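Local coordinates for solute-binding periplasmic protein of iron/siderophore ABC transporter (Yersinia pestis, PDB 6B2Y) that probably captures a chelated metal such as iron-siderophore in the periplasm and hands it to an ABC transporter for uptake, at residues 40-43 / 47-50; 147-152 / 157-162. All blocks are in the same frame, centred on the assembly; numbering follows the deposited sequence.

Contact 1 (40-43 / 47-50); sequences TVTD and RTVT
Asp43 and Arg47 hold each other across the turn of a β hairpin whose antiparallel strands, 40-42 and 48-50, form a small two-stranded sheet at the N terminus of the modelled chain. Arg47 can be followed outward from its backbone. Its CB and CG pass beside Asp43 OD1, and CD packs against OD2. The chain then bends (chi3 64°), which brings the guanidinium back to the carboxylate, and Arg47 NH1 reaches Asp43 OD2 at 2.7 Å in a salt bridge. OD2 lies almost in the guanidinium plane, whereas NH1 approaches from above the carboxylate plane, about 35° out of it. NH1 also gives a hydrogen bond to Val159 O and NH2 turns to Glu153, so two acids and a strand carbonyl hold the guanidinium. The other carboxylate oxygen, Asp43 OD1, accepts a hydrogen bond from Arg47 N at 3.0 Å, again from above the carboxylate plane, and Asp43 N returns one to Arg47 O at 2.9 Å. Further along, Val41 and Val49 form a hydrogen-bonded pair, with Val41 N to Val49 O at 2.8 Å and Val49 N to Val41 O at 2.9 Å. Their side chains share the buried face, where Val41 also meets Leu178 of helix 168-182. On the exposed threonine face, Thr42 and Thr48 lie side by side, Thr42 OG1 resting 3.8 Å from Thr48 CG2.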
loop_
_atom_site.group_PDB
_atom_site.type_symbol
_atom_site.label_atom_id
_atom_site.label_comp_id
_atom_site.label_asym_id
_atom_site.label_seq_id
_atom_site.Cartn_x
_atom_site.Cartn_y
_atom_site.Cartn_z
ATOM N N THR A 40 21.823 16.384 7.710
ATOM C CA THR A 40 21.045 16.278 6.485
ATOM C C THR A 40 20.555 14.849 6.278
ATOM O O THR A 40 20.988 13.906 6.952
ATOM C CB THR A 40 21.850 16.734 5.260
ATOM O OG1 THR A 40 22.839 15.745 4.920
ATOM C CG2 THR A 40 22.526 18.065 5.537
ATOM N N VAL A 41 19.606 14.708 5.348
ATOM C CA VAL A 41 19.248 13.420 4.768
ATOM C C VAL A 41 19.275 13.570 3.251
ATOM O O VAL A 41 19.043 14.652 2.713
ATOM C CB VAL A 41 17.859 12.900 5.234
ATOM C CG1 VAL A 41 17.790 12.764 6.753
ATOM C CG2 VAL A 41 16.721 13.787 4.703
ATOM N N THR A 42 19.603 12.490 2.558
ATOM C CA THR A 42 19.381 12.407 1.121
ATOM C C THR A 42 18.086 11.627 0.927
ATOM O O THR A 42 17.987 10.475 1.371
ATOM C CB THR A 42 20.537 11.720 0.393
ATOM O OG1 THR A 42 21.763 12.422 0.647
ATOM C CG2 THR A 42 20.267 11.706 -1.118
ATOM N N ASP A 43 17.096 12.239 0.279
ATOM C CA ASP A 43 15.796 11.573 0.234
ATOM C C ASP A 43 15.654 10.727 -1.039
ATOM O O ASP A 43 16.599 10.549 -1.814
ATOM C CB ASP A 43 14.659 12.591 0.408
ATOM C CG ASP A 43 14.399 13.446 -0.834
ATOM O OD1 ASP A 43 15.053 13.263 -1.870
ATOM O OD2 ASP A 43 13.511 14.329 -0.745
ATOM N N ARG A 47 17.283 14.569 -3.297
ATOM C CA ARG A 47 17.474 15.885 -2.705
ATOM C C ARG A 47 18.207 15.776 -1.379
ATOM O O ARG A 47 18.075 14.785 -0.648
ATOM C CB ARG A 47 16.130 16.569 -2.489
ATOM C CG ARG A 47 15.318 16.702 -3.787
ATOM C CD ARG A 47 13.823 16.869 -3.517
ATOM N NE ARG A 47 13.484 18.099 -2.795
ATOM C CZ ARG A 47 13.197 18.147 -1.498
ATOM N NH1 ARG A 47 13.217 17.039 -0.759
ATOM N NH2 ARG A 47 12.884 19.306 -0.931
ATOM N N THR A 48 18.970 16.815 -1.053
ATOM C CA THR A 48 19.649 16.878 0.230
ATOM C C THR A 48 18.939 17.913 1.084
ATOM O O THR A 48 18.771 19.062 0.662
ATOM C CB THR A 48 21.143 17.182 0.058
ATOM O OG1 THR A 48 21.325 18.335 -0.771
ATOM C CG2 THR A 48 21.815 16.006 -0.617
ATOM N N VAL A 49 18.484 17.483 2.258
ATOM C CA VAL A 49 17.546 18.212 3.101
ATOM C C VAL A 49 18.132 18.317 4.499
ATOM O O VAL A 49 18.473 17.297 5.101
ATOM C CB VAL A 49 16.180 17.494 3.151
ATOM C CG1 VAL A 49 15.157 18.260 4.003
ATOM C CG2 VAL A 49 15.651 17.247 1.739
ATOM N N THR A 50 18.217 19.533 5.035
ATOM C CA THR A 50 18.635 19.688 6.425
ATOM C C THR A 50 17.471 19.374 7.365
ATOM O O THR A 50 16.349 19.855 7.160
ATOM C CB THR A 50 19.157 21.108 6.683
ATOM O OG1 THR A 50 20.374 21.314 5.959
ATOM C CG2 THR A 50 19.437 21.323 8.172
#

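Contact 2 (147-152 / 157-162); sequences ELVKQL and VPVVFV
The side chains of Leu152 and Val159 cross at about a right angle where helix 147-154 packs on strand 159-162. Leu152 CB lies 3.8 Å from Val159 CG2, and the same methyl is approached by Leu152 CD1. The other leucine branch goes to a different residue: Leu152 CD2 meets Val157 CG1 at 3.9 Å, the two side chains meeting at a slant. One leucine therefore spreads its two methyls over two valines, Val157 and Val159, whose CB atoms point toward the helix, while Pro158 between them points away from it.

One turn earlier, Val149 works at the opposite end of the interface. Val149 CG1, anti to the backbone N (chi1 176°), comes up to the edge of the Phe161 ring, near the ring plane, 4.1 Å from Phe161 CZ. The two side chains approach from opposite directions, so the ring presents its far end to the methyl. Val149 CG1 is more loosely placed against Val159 CG1, at 4.4 Å. Phe135 of strand 132-136 touches Val149, Val159 and Phe161, extending this apolar layer onto the neighbouring strand.

The single hydrogen bond between the segments is Val157 N to Leu152 O, 3.2 Å long. It ties the helix to the short connection that follows. Helix and strand run roughly antiparallel, at 143°, as expected of the second half of a β-α-β crossover, here joining the parallel neighbours 132-136 and 159-162 and leading into an outermost strand of the five-stranded sheet.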
loop_
_atom_site.group_PDB
_atom_site.type_symbol
_atom_site.label_atom_id
_atom_site.label_comp_id
_atom_site.label_asym_id
_atom_site.label_seq_id
_atom_site.Cartn_x
_atom_site.Cartn_y
_atom_site.Cartn_z
ATOM N N GLU A 147 0.893 21.645 -4.906
ATOM C CA GLU A 147 0.843 23.037 -4.464
ATOM C C GLU A 147 1.424 23.198 -3.068
ATOM O O GLU A 147 2.026 24.234 -2.758
ATOM C CB GLU A 147 -0.599 23.555 -4.485
ATOM C CG GLU A 147 -1.454 23.077 -5.658
ATOM C CD GLU A 147 -2.931 23.427 -5.488
ATOM O OE1 GLU A 147 -3.288 24.026 -4.449
ATOM O OE2 GLU A 147 -3.736 23.110 -6.394
ATOM N N LEU A 148 1.258 22.185 -2.216
ATOM C CA LEU A 148 1.732 22.287 -0.845
ATOM C C LEU A 148 3.247 22.153 -0.748
ATOM O O LEU A 148 3.858 22.763 0.124
ATOM C CB LEU A 148 1.047 21.234 0.023
ATOM C CG LEU A 148 1.363 21.276 1.520
ATOM C CD1 LEU A 148 1.100 22.654 2.102
ATOM C CD2 LEU A 148 0.549 20.244 2.255
ATOM N N VAL A 149 3.884 21.380 -1.620
ATOM C CA VAL A 149 5.340 21.276 -1.539
ATOM C C VAL A 149 5.987 22.639 -1.762
ATOM O O VAL A 149 6.860 23.069 -1.001
ATOM C CB VAL A 149 5.855 20.233 -2.542
ATOM C CG1 VAL A 149 7.365 20.196 -2.512
ATOM C CG2 VAL A 149 5.248 18.876 -2.216
ATOM N N LYS A 150 5.549 23.342 -2.803
ATOM C CA LYS A 150 6.113 24.644 -3.140
ATOM C C LYS A 150 5.957 25.639 -1.986
ATOM O O LYS A 150 6.884 26.397 -1.667
ATOM C CB LYS A 150 5.421 25.125 -4.411
ATOM C CG LYS A 150 5.892 26.474 -4.933
ATOM C CD LYS A 150 4.985 26.826 -6.084
ATOM C CE LYS A 150 5.541 27.861 -6.959
ATOM N NZ LYS A 150 5.971 29.076 -6.132
ATOM N N GLN A 151 4.794 25.626 -1.332
ATOM C CA GLN A 151 4.554 26.539 -0.221
ATOM C C GLN A 151 5.510 26.245 0.940
ATOM O O GLN A 151 6.148 27.152 1.483
ATOM C CB GLN A 151 3.087 26.441 0.212
ATOM C CG GLN A 151 2.732 27.090 1.538
ATOM C CD GLN A 151 1.243 27.377 1.641
ATOM O OE1 GLN A 151 0.765 28.413 1.183
ATOM N NE2 GLN A 151 0.500 26.448 2.224
ATOM N N LEU A 152 5.647 24.967 1.311
ATOM C CA LEU A 152 6.515 24.603 2.422
ATOM C C LEU A 152 7.970 24.974 2.154
ATOM O O LEU A 152 8.678 25.429 3.065
ATOM C CB LEU A 152 6.386 23.101 2.701
ATOM C CG LEU A 152 5.114 22.587 3.365
ATOM C CD1 LEU A 152 4.827 21.118 3.036
ATOM C CD2 LEU A 152 5.120 22.817 4.862
ATOM N N VAL A 157 10.324 24.981 5.716
ATOM C CA VAL A 157 10.059 23.702 6.383
ATOM C C VAL A 157 10.682 22.581 5.555
ATOM O O VAL A 157 10.471 22.537 4.330
ATOM C CB VAL A 157 8.558 23.486 6.561
ATOM C CG1 VAL A 157 8.258 22.055 7.005
ATOM C CG2 VAL A 157 7.993 24.469 7.576
ATOM N N PRO A 158 11.447 21.674 6.166
ATOM C CA PRO A 158 12.082 20.601 5.387
ATOM C C PRO A 158 11.043 19.632 4.842
ATOM O O PRO A 158 10.146 19.202 5.565
ATOM C CB PRO A 158 13.007 19.917 6.404
ATOM C CG PRO A 158 12.983 20.787 7.640
ATOM C CD PRO A 158 11.719 21.550 7.608
ATOM N N VAL A 159 11.186 19.276 3.566
ATOM C CA VAL A 159 10.304 18.323 2.897
ATOM C C VAL A 159 11.138 17.119 2.475
ATOM O O VAL A 159 12.195 17.280 1.852
ATOM C CB VAL A 159 9.609 18.959 1.677
ATOM C CG1 VAL A 159 8.815 17.923 0.914
ATOM C CG2 VAL A 159 8.728 20.139 2.098
ATOM N N VAL A 160 10.667 15.920 2.807
ATOM C CA VAL A 160 11.388 14.680 2.509
ATOM C C VAL A 160 10.479 13.795 1.660
ATOM O O VAL A 160 9.324 13.559 2.036
ATOM C CB VAL A 160 11.800 13.949 3.801
ATOM C CG1 VAL A 160 12.249 12.524 3.496
ATOM C CG2 VAL A 160 12.878 14.731 4.542
ATOM N N PHE A 161 11.007 13.294 0.531
ATOM C CA PHE A 161 10.270 12.396 -0.357
ATOM C C PHE A 161 10.639 10.943 -0.097
ATOM O O PHE A 161 11.816 10.613 0.056
ATOM C CB PHE A 161 10.530 12.724 -1.829
ATOM C CG PHE A 161 9.902 14.007 -2.266
ATOM C CD1 PHE A 161 8.589 14.030 -2.729
ATOM C CD2 PHE A 161 10.600 15.201 -2.171
ATOM C CE1 PHE A 161 8.000 15.226 -3.106
ATOM C CE2 PHE A 161 10.007 16.402 -2.548
ATOM C CZ PHE A 161 8.713 16.407 -3.014
ATOM N N VAL A 162 9.619 10.081 -0.053
ATOM C CA VAL A 162 9.770 8.631 0.039
ATOM C C VAL A 162 9.109 8.006 -1.185
ATOM O O VAL A 162 8.455 8.683 -1.972
ATOM C CB VAL A 162 9.162 8.055 1.330
ATOM C CG1 VAL A 162 9.909 8.566 2.555
ATOM C CG2 VAL A 162 7.640 8.384 1.396
#

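From the N terminus, contact 1 closes first, as a tight hairpin with three residues between its segments. The chain then builds strands 58-60, 81-85, 111-112 and 132-136 before contact 2 closes a second short loop, four residues long, between helix 147-154 and strand 159-162. The two loops follow in series and neither nests nor crosses, yet they meet in space, their centres about 12 Å apart. Strand 159-162, part of contact 2, lies between the hairpin and helix 147-154: Val159 O probably accepts a hydrogen bond from Arg47 NH1, and Phe161 N probably donates one to Asp43 OD2. The N-terminal hairpin is thereby fastened alongside an outermost strand of the parallel sheet, against which helix 147-154 packs through contact 2.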